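PDB 4RU4: tail spike protein gp49 from Pseudomonas phage LKA1, which cleaves the O-specific polysaccharide of Pseudomonas as a lyase, probably helping the phage through the envelope of its host cell during entry. Local coordinates for the interface of chains A and B. Sequence-based numbering; all coordinates share one arbitrary frame. Chains: chain A/B, tail spike protein gp49.

Contact 1: the interface of chains A and B. Residues chain A 360, 386, 426-427, 458, 460; chain B 385-386, 425, 455.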
# COMPACT_ATOMS: atom_id res chain seq x y z
N HIS A 360 2.83 -4.86 2.13
CA HIS A 360 1.81 -5.40 1.25
C HIS A 360 2.43 -6.17 0.09
O HIS A 360 2.01 -6.04 -1.06
CB HIS A 360 0.93 -4.27 0.71
CG HIS A 360 -0.13 -3.82 1.66
ND1 HIS A 360 -0.87 -2.67 1.47
CD2 HIS A 360 -0.57 -4.36 2.82
CE1 HIS A 360 -1.73 -2.53 2.46
NE2 HIS A 360 -1.58 -3.54 3.29
N GLN A 386 2.03 -6.09 6.99
CA GLN A 386 0.85 -6.66 6.34
C GLN A 386 1.21 -7.41 5.06
O GLN A 386 0.58 -7.21 4.02
CB GLN A 386 -0.14 -5.54 5.97
CG GLN A 386 -0.49 -4.61 7.11
CD GLN A 386 -1.42 -5.23 8.14
OE1 GLN A 386 -2.25 -6.07 7.80
NE2 GLN A 386 -1.28 -4.83 9.41
N GLY A 426 0.59 -7.81 11.35
CA GLY A 426 -0.56 -8.20 10.54
C GLY A 426 -0.20 -9.13 9.40
O GLY A 426 0.82 -9.82 9.42
N GLY A 427 -1.06 -9.17 8.38
CA GLY A 427 -0.82 -10.03 7.25
C GLY A 427 -1.09 -11.48 7.60
O GLY A 427 -1.79 -11.77 8.58
N GLY A 458 -0.40 -9.52 15.29
CA GLY A 458 -1.59 -9.35 14.45
C GLY A 458 -1.72 -10.32 13.27
O GLY A 458 -2.75 -10.34 12.58
N ALA A 460 -2.15 -13.61 10.88
CA ALA A 460 -2.97 -14.81 10.84
C ALA A 460 -2.12 -15.93 10.25
O ALA A 460 -1.55 -15.80 9.18
CB ALA A 460 -4.23 -14.57 9.98
N ASP B 385 -7.46 -5.80 4.13
CA ASP B 385 -6.26 -5.36 4.79
C ASP B 385 -6.25 -3.83 4.86
O ASP B 385 -5.97 -3.18 3.85
CB ASP B 385 -5.10 -5.83 3.92
CG ASP B 385 -3.75 -5.58 4.53
OD1 ASP B 385 -3.50 -4.50 5.13
OD2 ASP B 385 -2.91 -6.50 4.41
N GLN B 386 -6.53 -3.28 6.05
CA GLN B 386 -6.49 -1.84 6.29
C GLN B 386 -7.32 -1.06 5.27
O GLN B 386 -6.86 -0.04 4.72
CB GLN B 386 -5.05 -1.30 6.24
CG GLN B 386 -4.02 -2.06 7.07
CD GLN B 386 -4.21 -1.95 8.57
OE1 GLN B 386 -3.94 -2.90 9.32
NE2 GLN B 386 -4.65 -0.78 9.04
N GLN B 425 -8.51 -6.84 8.97
CA GLN B 425 -7.40 -6.32 9.76
C GLN B 425 -7.29 -4.81 9.64
O GLN B 425 -6.95 -4.26 8.58
CB GLN B 425 -6.07 -6.97 9.38
CG GLN B 425 -6.04 -8.51 9.51
CD GLN B 425 -4.64 -9.06 9.23
OE1 GLN B 425 -3.77 -8.33 8.78
NE2 GLN B 425 -4.43 -10.35 9.49
N GLN B 455 -11.09 -13.85 11.72
CA GLN B 455 -10.28 -12.94 12.50
C GLN B 455 -10.83 -11.53 12.22
O GLN B 455 -10.67 -11.02 11.12
CB GLN B 455 -8.79 -13.00 12.05
CG GLN B 455 -7.85 -12.06 12.81
CD GLN B 455 -6.55 -11.78 12.07
OE1 GLN B 455 -6.54 -11.63 10.84
NE2 GLN B 455 -5.44 -11.74 12.80
O HOH W 1 -1.44 -8.64 2.83
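The side-chain amide of B:Gln425 meets the backbone of A:Gly427 head-on and pairs with both its polar atoms, much as a neighbouring strand would. Its oxygen OE1 takes the N-H of A:Gly427 N on an in-plane lone pair at 2.9 Å, while its NE2 donates to A:Gly427 O at 3.1 Å. The chain runs straight beyond CG (chi2 -175°), which carries the amide across the gap. NE2 also donates to B:Gln455 OE1 at 2.8 Å, nearly in its own amide plane, an intrachain bond that fixes the rotation of the B:Gln425 amide. B:Gln455 in turn reaches over with NE2 to A:Gly458 O, 3.0 Å away, approaching from above that carbonyl plane.

The histidine-carboxylate hydrogen bond is less certain, because B:Asp385 is poorly ordered. As modelled, A:His360 NE2 donates to B:Asp385 OD1 at 2.8 Å. The ring stands almost perpendicular to the carboxylate (89°), and NE2 comes in from above the carboxylate plane. A water bridges the other carboxylate oxygen, OD2, to A:Gln386 O.

A:Gln386 bends at chi2 (-74°) and brings its amide between B:Asp385, B:Gln386 and B:Gln425. Its OE1 lies 2.9 Å from B:Gln425 OE1, a clash of two acceptors, and the modelled orientation is doubtful. Turning this amide over would relieve the clash but bring its oxygen against B:Gln386 OE1, now 3.3 Å from A:Gln386 NE2, unless that amide turned as well.

In the pectin lyase-like parallel beta-helix, B:Asp385, B:Gln425 and B:Gln455 lie on strands 380-385, 420-425 and 452-457, and A:Gln386, A:Gly427 and A:Gly458 in the turns after the same strands of the other chain; A:His360 follows strand 356-359. The two helices are thus joined at several successive coils.

Contact 2: the interface of chains A and B. Residues chain A 550, 553-554, 560-561; chain B 562, 564-565, 578-580.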
# COMPACT_ATOMS: atom_id res chain seq x y z
N LYS A 550 -13.51 -17.73 41.91
CA LYS A 550 -14.65 -18.64 42.01
C LYS A 550 -15.95 -17.98 41.53
O LYS A 550 -16.27 -16.85 41.95
CB LYS A 550 -14.83 -19.09 43.45
CG LYS A 550 -16.17 -19.79 43.70
CD LYS A 550 -16.30 -20.28 45.15
CE LYS A 550 -17.74 -20.49 45.50
NZ LYS A 550 -17.95 -21.30 46.73
N ARG A 553 -21.44 -20.18 42.50
CA ARG A 553 -21.79 -20.85 43.74
C ARG A 553 -21.38 -19.81 44.80
O ARG A 553 -20.41 -19.09 44.59
CB ARG A 553 -20.97 -22.14 43.92
CG ARG A 553 -21.23 -22.88 45.24
CD ARG A 553 -22.63 -23.54 45.25
NE ARG A 553 -22.75 -24.54 44.18
CZ ARG A 553 -23.85 -25.21 43.87
NH1 ARG A 553 -24.99 -25.02 44.53
NH2 ARG A 553 -23.81 -26.07 42.86
N SER A 554 -22.14 -19.69 45.88
CA SER A 554 -21.71 -18.82 46.99
C SER A 554 -21.14 -19.71 48.11
O SER A 554 -20.00 -20.20 47.97
CB SER A 554 -22.85 -17.90 47.44
OG SER A 554 -23.16 -16.98 46.38
N VAL A 560 -17.11 -20.29 51.58
CA VAL A 560 -17.03 -19.88 50.18
C VAL A 560 -15.86 -20.58 49.50
O VAL A 560 -15.99 -21.11 48.38
CB VAL A 560 -16.87 -18.36 50.03
CG1 VAL A 560 -16.73 -18.04 48.54
CG2 VAL A 560 -18.07 -17.63 50.63
N GLY A 561 -14.72 -20.57 50.18
CA GLY A 561 -13.48 -21.10 49.62
C GLY A 561 -12.68 -20.01 48.94
O GLY A 561 -13.25 -19.08 48.35
N VAL B 562 -14.57 -12.54 50.67
CA VAL B 562 -14.12 -13.24 49.48
C VAL B 562 -14.94 -12.77 48.29
O VAL B 562 -16.16 -12.93 48.26
CB VAL B 562 -14.27 -14.79 49.67
CG1 VAL B 562 -13.78 -15.55 48.44
CG2 VAL B 562 -13.53 -15.25 50.93
N ILE B 564 -16.39 -12.86 44.66
CA ILE B 564 -16.83 -13.87 43.70
C ILE B 564 -17.81 -13.24 42.72
O ILE B 564 -18.09 -12.05 42.80
CB ILE B 564 -17.53 -15.06 44.38
CG1 ILE B 564 -18.81 -14.57 45.09
CG2 ILE B 564 -16.57 -15.75 45.40
CD1 ILE B 564 -19.69 -15.71 45.71
N ALA B 565 -18.30 -14.03 41.78
CA ALA B 565 -19.44 -13.61 40.97
C ALA B 565 -20.43 -14.77 40.94
O ALA B 565 -20.07 -15.89 40.60
CB ALA B 565 -19.01 -13.28 39.56
N PHE B 578 -18.29 -11.95 50.23
CA PHE B 578 -18.91 -12.88 51.20
C PHE B 578 -17.87 -13.24 52.25
O PHE B 578 -16.75 -13.63 51.89
CB PHE B 578 -19.33 -14.20 50.52
CG PHE B 578 -20.58 -14.11 49.67
CD1 PHE B 578 -20.57 -13.45 48.45
CD2 PHE B 578 -21.75 -14.75 50.09
CE1 PHE B 578 -21.71 -13.40 47.65
CE2 PHE B 578 -22.90 -14.70 49.31
CZ PHE B 578 -22.88 -14.01 48.08
N THR B 579 -18.19 -13.15 53.53
CA THR B 579 -17.20 -13.57 54.53
C THR B 579 -17.03 -15.08 54.32
O THR B 579 -18.01 -15.76 53.96
CB THR B 579 -17.64 -13.26 55.98
OG1 THR B 579 -18.79 -14.06 56.33
CG2 THR B 579 -17.98 -11.77 56.13
N ASP B 580 -15.82 -15.61 54.48
CA ASP B 580 -15.64 -17.02 54.08
C ASP B 580 -16.50 -17.94 54.96
O ASP B 580 -17.08 -18.92 54.47
CB ASP B 580 -14.17 -17.45 54.14
CG ASP B 580 -13.93 -18.78 53.43
OD1 ASP B 580 -14.52 -19.04 52.33
OD2 ASP B 580 -13.13 -19.58 53.96
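A:Val560 pushes its two methyls into a pocket formed by B:Val562, B:Ile564 and B:Phe578, where the C-terminal Ig-like domains of two chains of the tailspike meet. This is the tight part. With CG1 anti to the backbone N (chi1 177°), A:Val560 splits its contacts: CG1 packs against B:Val562 CG1 and B:Ile564 CG2, while CG2 comes within 3.7 Å of B:Phe578 CB, at the root of the aromatic side chain. The packing continues towards A:Ser554, whose OG lies above the rim of the B:Phe578 ring, beyond CZ (3.4 Å), with CB near CE2. B:Ile564 holds CG1 between the backbone N and the carbonyl carbon (chi1 63°), directing CD1 towards A:Arg553 O and A:Ser554, and its CB sits 3.3 Å from A:Lys550 O.

Beside this apolar plug B:Asp580 receives the loop of A:Val560 and A:Gly561 with side chain and backbone together. Its carboxylate OD1 accepts from A:Gly561 N at 2.7 Å on the syn lone pair, and its backbone O accepts from A:Val560 N at 3.2 Å. A:Val560 N also lies near OD1, but its hydrogen is directed at the backbone O of B:Asp580 instead. Behind the loop, A:Lys550 NZ donates to A:Val560 O and A:Ser554 O, each at 2.6 Å, tying two stretches of chain A together. A:Lys550 NZ stays 6.9 Å from B:Asp580 OD1; if both are charged, a long-range attraction is possible.

The loose side is at A:Arg553, which contributes little beyond its carbonyl, its guanidinium being turned away from chain B. Further along, B:Ala565 N makes a weak bond to A:Lys550 O, and B:Ala565 has practically no surface hidden by chain A.

About 43 Å separates the C-alpha centres of contact 1 and contact 2, and they share no residue or strand. Both join chains A and B, but in different domains: contact 1 between the coils of the beta-helix, contact 2 between the Ig-like domains near the C-terminus. Their chemistry differs too, mostly polar in contact 1, mixed apolar and polar in contact 2. With three copies in the deposited assembly, as is usual for phage tailspikes, such widely spaced contacts probably hold neighbouring chains in register along the length of the spike.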